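Local coordinates for CRISPR-associated endonuclease Cas9 (PDB 5X2H), which is an RNA-guided CRISPR endonuclease that, in its full-length form, cuts the two strands of target DNA with RuvC-like and HNH nuclease domains, at residues L746-D751 / N807-E812; E754-Y759 / K784-L789; S769-K774 / E797-S802. One frame throughout, in Å; residues are numbered along the deposited sequence.

Interaction 1 (L746-D751 / N807-E812); sequences LIQTKD and NLKVFE. With nucleotides of chain C.
L746 and E812 are joined by two backbone hydrogen bonds, L746 N to E812 O (2.8 Å) and E812 N back to L746 O (3.0 Å), the pattern of an antiparallel hydrogen-bonded pair. I747 and F811 follow as the non-hydrogen-bonded pair. Beyond them Q748 N donates to V810 O, while Q748 O accepts twice, from K809 N at 2.8 Å and from V810 N at 3.2 Å. Two residues facing one is a classic beta bulge; it falls where strand 810-816 begins, the two strands otherwise running antiparallel at 168°, as neighbours in the sheet of the PAM-interacting C-terminal domain.

Apolar contact is made on both faces, I747 with F811 and L746 with V810. I747 CG2 approaches F811 CD1 obliquely at 3.7 Å, and L808 CD1 stands 3.7 Å above one face of the ring, displaced toward its rim. F695 and F737 add edge-to-face contacts with the same ring.

The face of L746 and V810 also carries Q748 and E812. Q748 CG is anti to the backbone N (chi1 -178°), and the extended chain beyond it runs beside that of K809. Q748 OE1 comes to 3.4 Å from V810 CG2, while Q748 NE2 donates to M752 O. E812 turns its OE1 away to a salt bridge with K824.

At the DNA, N807 ND2 donates to O5' of DC1 of chain C at 2.7 Å.

Interaction 2 (E754-Y759 / K784-L789); sequences EPEFVY and KNQKIL
N785 and E754 meet through two hydrogen bonds that pair one side-chain amide with the backbone of a single residue. E754 N donates to N785 OD1 at 3.2 Å, and N785 ND2 donates to E754 O at 2.8 Å; both donors stand above the plane of the carbonyl they address, the first by 47°. In N785, chi1 of -172° sets CG anti to the backbone N, on the side of E754.

The carboxylate of E756 continues the polar network. N785 ND2 gives a second bond to E756 OE1 (2.7 Å), along the anti lone pair of that oxygen and nearly in the amide plane, so ND2 serves two acceptors. Q786 NE2 reaches E756 OE2 at 3.1 Å from above the carboxylate plane, and Q786 CG lies against E756 CD at 3.4 Å; the two side chains cross at about a right angle. Q786 OE1 takes its own bond from S783 N. These contacts seat helix 784-789 beside strand 756-764 of the C-terminal domain sheet, the short axes 45° apart. Two amide N-H groups, N785 ND2 and Q786 NE2, thus bond the E756 carboxylate, one to each oxygen.

Apolar packing lies farther along the helix: V758 CG1 and L789 CD2 meet tip to tip at 3.8 Å, and F790 and V772 also touch V758.

Interaction 3 (S769-K774 / E797-S802); sequences SLIVSK and EVIAKS. With nucleotides of chain C.
K774 packs against V798 near one end of the paired segments. Its CB sits 3.7 Å from V798 CG1. CG, anti to the backbone N (chi1 -173°), carries the chain past the valine, and CD touches the same methyl, V798 CG1, at 4.0 Å. The chain then runs straight to CE and bends at chi4 (-79°), which sets NZ beside D776, its salt-bridge partner; NZ also has weak hydrogen bonds with K778 O and T781 OG1. The aliphatic part of the lysine thus covers V798 while its charge is matched within the neighbouring loop.

The backbone fixes this register. K774 N donates to V798 O at 3.1 Å, and V772 and A800 form an antiparallel hydrogen-bonded pair, V772 N to A800 O at 2.8 Å and A800 N to V772 O at 2.8 Å. S773 and I799 lie between as a non-hydrogen-bonded pair, and the short strand segments run antiparallel, their directions 178° apart. Strand 799-804 is the outermost on this side of the domain sheet. I771 CG2 meets I799 CG2 at 3.8 Å, while A800 points to the other side, where F790 touches it.

Toward the DNA the contact turns polar. A water bonded to S769 OG (2.8 Å) also accepts a weak bond from S802 N, and S769 OG is further tied to T767. S802 OG donates to N7 of DG3 of chain C at 2.7 Å. N7 is an acceptor on the major-groove edge, so the serine hydroxyl reads a purine there, although guanine and adenine both offer N7 and this bond alone could not tell them apart; it is consistent with a part in PAM recognition.

In the fold
All three contacts involve one antiparallel sheet of the C-terminal domain: interactions 1 and 3 pair its strands, interaction 2 sets a helix against it. Interactions 1 and 2 (centres 10 Å apart) meet at the adjacent strands 744-748 and 756-764, linked by a probable hydrogen bond of I747 O with E756 N (2.9 Å). Strand 756-764 also neighbours strand 769-773, with a probable hydrogen bond of Y759 N with S773 O (3.0 Å). L789 O meets A800 CB at 3.4 Å, placing the helix on the sheet face that carries V758, V772 and A800. Interactions 1 and 3 both reach chain C, at successive nucleotides; all three lie away from the predicted RuvC metal site.

Interaction 1 (L746-D751 / N807-E812)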
# COMPACT_ATOMS: atom_id res chain seq x y z
N LEU A 746 -26.12 23.94 -4.33
CA LEU A 746 -27.27 24.39 -5.09
C LEU A 746 -26.89 25.69 -5.78
O LEU A 746 -26.57 26.67 -5.10
CB LEU A 746 -28.48 24.59 -4.18
CG LEU A 746 -29.76 25.10 -4.84
CD1 LEU A 746 -30.52 23.96 -5.49
CD2 LEU A 746 -30.63 25.83 -3.82
N ILE A 747 -26.92 25.70 -7.11
CA ILE A 747 -26.47 26.86 -7.87
C ILE A 747 -27.53 27.25 -8.90
O ILE A 747 -28.35 26.43 -9.33
CB ILE A 747 -25.12 26.62 -8.58
CG1 ILE A 747 -25.22 25.46 -9.56
CG2 ILE A 747 -24.02 26.38 -7.56
CD1 ILE A 747 -23.97 25.27 -10.39
N GLN A 748 -27.48 28.52 -9.29
CA GLN A 748 -28.35 29.04 -10.33
C GLN A 748 -27.67 30.23 -10.99
O GLN A 748 -27.22 31.15 -10.29
CB GLN A 748 -29.71 29.47 -9.75
CG GLN A 748 -30.69 29.98 -10.79
CD GLN A 748 -31.99 30.48 -10.18
OE1 GLN A 748 -32.13 30.54 -8.95
NE2 GLN A 748 -32.95 30.84 -11.02
N THR A 749 -27.56 30.20 -12.31
CA THR A 749 -27.08 31.34 -13.06
C THR A 749 -28.26 32.25 -13.42
O THR A 749 -29.43 31.89 -13.26
CB THR A 749 -26.35 30.90 -14.32
OG1 THR A 749 -27.30 30.53 -15.32
CG2 THR A 749 -25.45 29.72 -14.02
N LYS A 750 -27.93 33.44 -13.92
CA LYS A 750 -28.98 34.39 -14.29
C LYS A 750 -29.86 33.85 -15.40
O LYS A 750 -31.04 34.21 -15.49
CB LYS A 750 -28.35 35.72 -14.70
CG LYS A 750 -28.92 36.93 -14.00
CD LYS A 750 -27.83 37.71 -13.29
CE LYS A 750 -26.74 38.14 -14.27
NZ LYS A 750 -25.50 38.58 -13.57
N ASP A 751 -29.32 32.98 -16.25
CA ASP A 751 -30.07 32.41 -17.36
C ASP A 751 -30.86 31.16 -16.98
O ASP A 751 -31.58 30.62 -17.83
CB ASP A 751 -29.13 32.09 -18.53
CG ASP A 751 -28.66 33.34 -19.26
OD1 ASP A 751 -29.45 34.31 -19.36
OD2 ASP A 751 -27.51 33.36 -19.73
N ASN A 807 -20.92 35.96 -10.39
CA ASN A 807 -22.25 36.52 -10.57
C ASN A 807 -23.35 35.47 -10.44
O ASN A 807 -24.45 35.66 -10.97
CB ASN A 807 -22.35 37.22 -11.93
CG ASN A 807 -21.36 38.37 -12.05
OD1 ASN A 807 -21.20 39.16 -11.12
ND2 ASN A 807 -20.69 38.45 -13.19
N LEU A 808 -23.07 34.36 -9.75
CA LEU A 808 -24.10 33.35 -9.53
C LEU A 808 -25.26 33.95 -8.75
O LEU A 808 -25.07 34.69 -7.78
CB LEU A 808 -23.52 32.16 -8.77
CG LEU A 808 -22.69 31.15 -9.57
CD1 LEU A 808 -22.10 30.07 -8.65
CD2 LEU A 808 -23.54 30.52 -10.65
N LYS A 809 -26.48 33.64 -9.19
CA LYS A 809 -27.66 34.14 -8.50
C LYS A 809 -27.92 33.36 -7.21
O LYS A 809 -28.34 33.94 -6.21
CB LYS A 809 -28.88 34.07 -9.43
CG LYS A 809 -30.18 34.49 -8.79
CD LYS A 809 -31.32 34.47 -9.79
CE LYS A 809 -32.65 34.79 -9.12
NZ LYS A 809 -33.76 34.87 -10.11
N VAL A 810 -27.65 32.06 -7.23
CA VAL A 810 -27.78 31.20 -6.05
C VAL A 810 -26.50 30.38 -5.92
O VAL A 810 -26.02 29.82 -6.92
CB VAL A 810 -29.01 30.28 -6.14
CG1 VAL A 810 -29.00 29.24 -5.02
CG2 VAL A 810 -30.29 31.09 -6.10
N PHE A 811 -25.96 30.31 -4.71
CA PHE A 811 -24.73 29.55 -4.45
C PHE A 811 -24.77 29.15 -2.98
O PHE A 811 -24.33 29.89 -2.10
CB PHE A 811 -23.49 30.37 -4.79
CG PHE A 811 -22.24 29.55 -4.92
CD1 PHE A 811 -22.28 28.17 -4.86
CD2 PHE A 811 -21.01 30.17 -5.11
CE1 PHE A 811 -21.12 27.42 -4.98
CE2 PHE A 811 -19.85 29.42 -5.23
CZ PHE A 811 -19.90 28.04 -5.17
N GLU A 812 -25.33 27.96 -2.72
CA GLU A 812 -25.59 27.48 -1.37
C GLU A 812 -25.02 26.08 -1.20
O GLU A 812 -24.99 25.29 -2.14
CB GLU A 812 -27.09 27.47 -1.06
CG GLU A 812 -27.81 28.78 -1.34
CD GLU A 812 -27.86 29.71 -0.15
OE1 GLU A 812 -27.64 29.23 0.99
OE2 GLU A 812 -28.12 30.91 -0.34
O5' DC C 1 -20.38 36.42 -14.91
C5' DC C 1 -19.36 36.23 -15.88
C4' DC C 1 -19.85 35.34 -17.01
O4' DC C 1 -18.97 35.49 -18.15
C3' DC C 1 -19.86 33.85 -16.71
O3' DC C 1 -20.86 33.22 -17.50
C2' DC C 1 -18.46 33.43 -17.13
C1' DC C 1 -18.25 34.30 -18.37
N1 DC C 1 -16.83 34.66 -18.62
C2 DC C 1 -16.17 34.12 -19.73
O2 DC C 1 -16.77 33.35 -20.48
N3 DC C 1 -14.87 34.47 -19.95
C4 DC C 1 -14.25 35.31 -19.12
N4 DC C 1 -12.98 35.62 -19.39
C5 DC C 1 -14.91 35.87 -17.99
C6 DC C 1 -16.19 35.52 -17.78

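Interaction 2 (E754-Y759 / K784-L789)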
# COMPACT_ATOMS: atom_id res chain seq x y z
N GLU A 754 -34.52 28.25 -12.49
CA GLU A 754 -34.61 27.59 -11.20
C GLU A 754 -33.24 27.06 -10.82
O GLU A 754 -32.46 26.68 -11.70
CB GLU A 754 -35.63 26.44 -11.22
CG GLU A 754 -37.08 26.88 -11.27
CD GLU A 754 -37.92 25.99 -12.16
OE1 GLU A 754 -37.37 24.99 -12.68
OE2 GLU A 754 -39.12 26.28 -12.35
N PRO A 755 -32.91 27.02 -9.53
CA PRO A 755 -31.62 26.45 -9.11
C PRO A 755 -31.60 24.94 -9.30
O PRO A 755 -32.62 24.29 -9.49
CB PRO A 755 -31.54 26.83 -7.63
CG PRO A 755 -32.97 26.97 -7.20
CD PRO A 755 -33.70 27.53 -8.39
N GLU A 756 -30.38 24.39 -9.26
CA GLU A 756 -30.18 22.96 -9.44
C GLU A 756 -29.17 22.44 -8.43
O GLU A 756 -28.14 23.08 -8.18
CB GLU A 756 -29.70 22.64 -10.86
CG GLU A 756 -30.73 22.88 -11.95
CD GLU A 756 -31.91 21.92 -11.87
OE1 GLU A 756 -33.00 22.27 -12.36
OE2 GLU A 756 -31.75 20.81 -11.31
N PHE A 757 -29.48 21.28 -7.84
CA PHE A 757 -28.52 20.57 -7.01
C PHE A 757 -27.49 19.90 -7.90
O PHE A 757 -27.84 19.12 -8.80
CB PHE A 757 -29.23 19.53 -6.15
CG PHE A 757 -30.06 20.11 -5.04
CD1 PHE A 757 -29.46 20.55 -3.87
CD2 PHE A 757 -31.43 20.21 -5.17
CE1 PHE A 757 -30.22 21.08 -2.84
CE2 PHE A 757 -32.20 20.75 -4.15
CZ PHE A 757 -31.59 21.18 -2.98
N VAL A 758 -26.21 20.20 -7.67
CA VAL A 758 -25.11 19.59 -8.41
C VAL A 758 -24.00 19.24 -7.43
O VAL A 758 -23.93 19.78 -6.32
CB VAL A 758 -24.56 20.52 -9.52
CG1 VAL A 758 -25.65 20.84 -10.55
CG2 VAL A 758 -24.00 21.80 -8.90
N TYR A 759 -23.13 18.33 -7.85
CA TYR A 759 -21.94 18.01 -7.08
C TYR A 759 -20.79 18.89 -7.56
O TYR A 759 -20.50 18.95 -8.76
CB TYR A 759 -21.57 16.53 -7.23
CG TYR A 759 -22.34 15.61 -6.31
CD1 TYR A 759 -22.12 15.61 -4.94
CD2 TYR A 759 -23.28 14.71 -6.82
CE1 TYR A 759 -22.82 14.77 -4.10
CE2 TYR A 759 -23.98 13.86 -5.99
CZ TYR A 759 -23.75 13.89 -4.63
OH TYR A 759 -24.45 13.05 -3.80
N LYS A 784 -35.53 20.80 -19.01
CA LYS A 784 -35.25 22.03 -19.74
C LYS A 784 -34.29 22.92 -18.96
O LYS A 784 -33.32 23.44 -19.52
CB LYS A 784 -36.55 22.77 -20.03
CG LYS A 784 -36.80 23.07 -21.50
CD LYS A 784 -37.64 21.98 -22.15
CE LYS A 784 -38.09 22.39 -23.54
NZ LYS A 784 -38.87 23.66 -23.53
N ASN A 785 -34.55 23.09 -17.67
CA ASN A 785 -33.69 23.94 -16.85
C ASN A 785 -32.30 23.34 -16.69
O ASN A 785 -31.30 24.07 -16.63
CB ASN A 785 -34.34 24.17 -15.48
CG ASN A 785 -33.60 25.18 -14.65
OD1 ASN A 785 -33.63 26.38 -14.93
ND2 ASN A 785 -32.94 24.71 -13.60
N GLN A 786 -32.20 22.01 -16.62
CA GLN A 786 -30.90 21.36 -16.48
C GLN A 786 -30.11 21.40 -17.78
O GLN A 786 -28.87 21.40 -17.75
CB GLN A 786 -31.08 19.92 -16.00
CG GLN A 786 -31.53 19.82 -14.56
CD GLN A 786 -32.19 18.49 -14.24
OE1 GLN A 786 -32.56 17.73 -15.15
NE2 GLN A 786 -32.36 18.20 -12.96
N LYS A 787 -30.80 21.44 -18.93
CA LYS A 787 -30.09 21.57 -20.20
C LYS A 787 -29.42 22.93 -20.33
O LYS A 787 -28.42 23.06 -21.04
CB LYS A 787 -31.04 21.32 -21.37
CG LYS A 787 -31.51 19.88 -21.49
CD LYS A 787 -32.43 19.70 -22.69
CE LYS A 787 -32.96 18.27 -22.77
NZ LYS A 787 -33.75 18.03 -24.00
N ILE A 788 -29.96 23.95 -19.65
CA ILE A 788 -29.31 25.26 -19.64
C ILE A 788 -27.96 25.16 -18.95
O ILE A 788 -26.94 25.68 -19.45
CB ILE A 788 -30.21 26.29 -18.96
CG1 ILE A 788 -31.47 26.54 -19.80
CG2 ILE A 788 -29.45 27.59 -18.70
CD1 ILE A 788 -32.44 27.50 -19.16
N LEU A 789 -27.92 24.51 -17.79
CA LEU A 789 -26.68 24.37 -17.04
C LEU A 789 -25.75 23.34 -17.68
O LEU A 789 -24.54 23.58 -17.79
CB LEU A 789 -26.99 23.99 -15.59
CG LEU A 789 -25.77 23.84 -14.68
CD1 LEU A 789 -25.02 25.15 -14.60
CD2 LEU A 789 -26.18 23.35 -13.29

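Interaction 3 (S769-K774 / E797-S802)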
# COMPACT_ATOMS: atom_id res chain seq x y z
N SER A 769 -13.72 29.54 -12.03
CA SER A 769 -14.96 28.88 -12.44
C SER A 769 -15.04 27.50 -11.80
O SER A 769 -14.07 26.99 -11.25
CB SER A 769 -15.06 28.78 -13.96
OG SER A 769 -13.95 28.05 -14.48
N LEU A 770 -16.23 26.90 -11.91
CA LEU A 770 -16.51 25.61 -11.31
C LEU A 770 -16.69 24.54 -12.38
O LEU A 770 -17.09 24.82 -13.51
CB LEU A 770 -17.78 25.66 -10.46
CG LEU A 770 -17.84 26.58 -9.24
CD1 LEU A 770 -19.24 26.53 -8.63
CD2 LEU A 770 -16.79 26.22 -8.21
N ILE A 771 -16.37 23.31 -11.99
CA ILE A 771 -16.78 22.11 -12.70
C ILE A 771 -17.77 21.39 -11.79
O ILE A 771 -17.46 21.11 -10.63
CB ILE A 771 -15.59 21.21 -13.04
CG1 ILE A 771 -14.68 21.88 -14.08
CG2 ILE A 771 -16.07 19.84 -13.52
CD1 ILE A 771 -13.37 21.12 -14.34
N VAL A 772 -18.97 21.10 -12.31
CA VAL A 772 -20.01 20.44 -11.54
C VAL A 772 -20.58 19.30 -12.38
O VAL A 772 -20.43 19.25 -13.60
CB VAL A 772 -21.14 21.41 -11.11
CG1 VAL A 772 -20.57 22.61 -10.37
CG2 VAL A 772 -21.94 21.86 -12.32
N SER A 773 -21.26 18.38 -11.70
CA SER A 773 -21.80 17.20 -12.35
C SER A 773 -23.16 16.86 -11.76
O SER A 773 -23.51 17.26 -10.65
CB SER A 773 -20.85 16.00 -12.21
OG SER A 773 -20.59 15.73 -10.85
N LYS A 774 -23.94 16.11 -12.54
CA LYS A 774 -25.26 15.68 -12.11
C LYS A 774 -25.14 14.43 -11.25
O LYS A 774 -24.30 13.56 -11.51
CB LYS A 774 -26.15 15.41 -13.33
CG LYS A 774 -27.61 15.12 -13.01
CD LYS A 774 -28.47 15.30 -14.25
CE LYS A 774 -29.93 14.96 -13.99
NZ LYS A 774 -30.16 13.49 -14.00
N GLU A 797 -21.74 11.30 -20.07
CA GLU A 797 -21.41 12.08 -18.89
C GLU A 797 -22.23 13.37 -18.88
O GLU A 797 -22.46 13.97 -19.94
CB GLU A 797 -19.91 12.41 -18.83
CG GLU A 797 -19.37 13.11 -20.06
CD GLU A 797 -17.86 13.21 -20.06
OE1 GLU A 797 -17.22 12.52 -19.24
OE2 GLU A 797 -17.32 13.97 -20.89
N VAL A 798 -22.67 13.77 -17.69
CA VAL A 798 -23.41 15.01 -17.52
C VAL A 798 -22.59 15.92 -16.61
O VAL A 798 -22.78 15.94 -15.39
CB VAL A 798 -24.81 14.77 -16.94
CG1 VAL A 798 -25.62 16.06 -16.96
CG2 VAL A 798 -25.52 13.67 -17.71
N ILE A 799 -21.67 16.67 -17.21
CA ILE A 799 -20.73 17.52 -16.47
C ILE A 799 -20.73 18.90 -17.10
O ILE A 799 -20.70 19.03 -18.33
CB ILE A 799 -19.31 16.92 -16.47
CG1 ILE A 799 -19.31 15.52 -15.84
CG2 ILE A 799 -18.35 17.83 -15.73
CD1 ILE A 799 -17.96 14.81 -15.93
N ALA A 800 -20.78 19.93 -16.27
CA ALA A 800 -20.72 21.31 -16.71
C ALA A 800 -19.42 21.93 -16.22
O ALA A 800 -19.17 21.97 -15.01
CB ALA A 800 -21.93 22.10 -16.20
N LYS A 801 -18.60 22.40 -17.15
CA LYS A 801 -17.29 22.96 -16.84
C LYS A 801 -17.28 24.46 -17.10
O LYS A 801 -18.03 24.97 -17.93
CB LYS A 801 -16.20 22.29 -17.68
CG LYS A 801 -16.30 20.78 -17.76
CD LYS A 801 -15.13 20.19 -18.52
CE LYS A 801 -15.18 18.67 -18.53
NZ LYS A 801 -13.92 18.07 -19.03
N SER A 802 -16.41 25.16 -16.36
CA SER A 802 -16.17 26.59 -16.56
C SER A 802 -17.41 27.43 -16.28
O SER A 802 -17.79 28.30 -17.06
CB SER A 802 -15.64 26.87 -17.98
OG SER A 802 -14.39 26.24 -18.21
P DT C 2 -21.04 31.62 -17.51
OP1 DT C 2 -22.44 31.33 -17.90
OP2 DT C 2 -20.50 31.08 -16.23
O5' DT C 2 -20.08 31.13 -18.69
C5' DT C 2 -19.97 29.76 -18.99
C4' DT C 2 -19.70 29.57 -20.47
O4' DT C 2 -18.54 30.35 -20.85
C3' DT C 2 -19.38 28.14 -20.89
O3' DT C 2 -19.78 27.94 -22.23
C2' DT C 2 -17.87 28.10 -20.74
C1' DT C 2 -17.48 29.49 -21.23
N1 DT C 2 -16.22 30.01 -20.64
C2 DT C 2 -15.06 29.98 -21.38
O2 DT C 2 -15.00 29.53 -22.51
N3 DT C 2 -13.96 30.49 -20.74
C4 DT C 2 -13.91 31.03 -19.47
O4 DT C 2 -12.88 31.47 -18.99
C5 DT C 2 -15.17 31.04 -18.75
C7 DT C 2 -15.24 31.59 -17.36
C6 DT C 2 -16.25 30.54 -19.37
P DG C 3 -19.66 26.50 -22.90
OP1 DG C 3 -20.60 26.47 -24.05
OP2 DG C 3 -19.75 25.47 -21.83
O5' DG C 3 -18.16 26.45 -23.45
C5' DG C 3 -17.81 27.21 -24.60
C4' DG C 3 -16.56 26.64 -25.24
O4' DG C 3 -15.39 27.12 -24.53
C3' DG C 3 -16.46 25.12 -25.24
O3' DG C 3 -15.95 24.68 -26.49
C2' DG C 3 -15.48 24.83 -24.10
C1' DG C 3 -14.56 26.03 -24.18
N9 DG C 3 -13.89 26.36 -22.93
C8 DG C 3 -14.46 26.43 -21.68
N7 DG C 3 -13.61 26.77 -20.74
C5 DG C 3 -12.41 26.93 -21.42
C6 DG C 3 -11.13 27.29 -20.93
O6 DG C 3 -10.80 27.54 -19.76
N1 DG C 3 -10.18 27.34 -21.95
C2 DG C 3 -10.45 27.08 -23.28
N2 DG C 3 -9.41 27.18 -24.12
N3 DG C 3 -11.64 26.74 -23.74
C4 DG C 3 -12.56 26.68 -22.76
O HOH W 1 -13.90 25.26 -14.26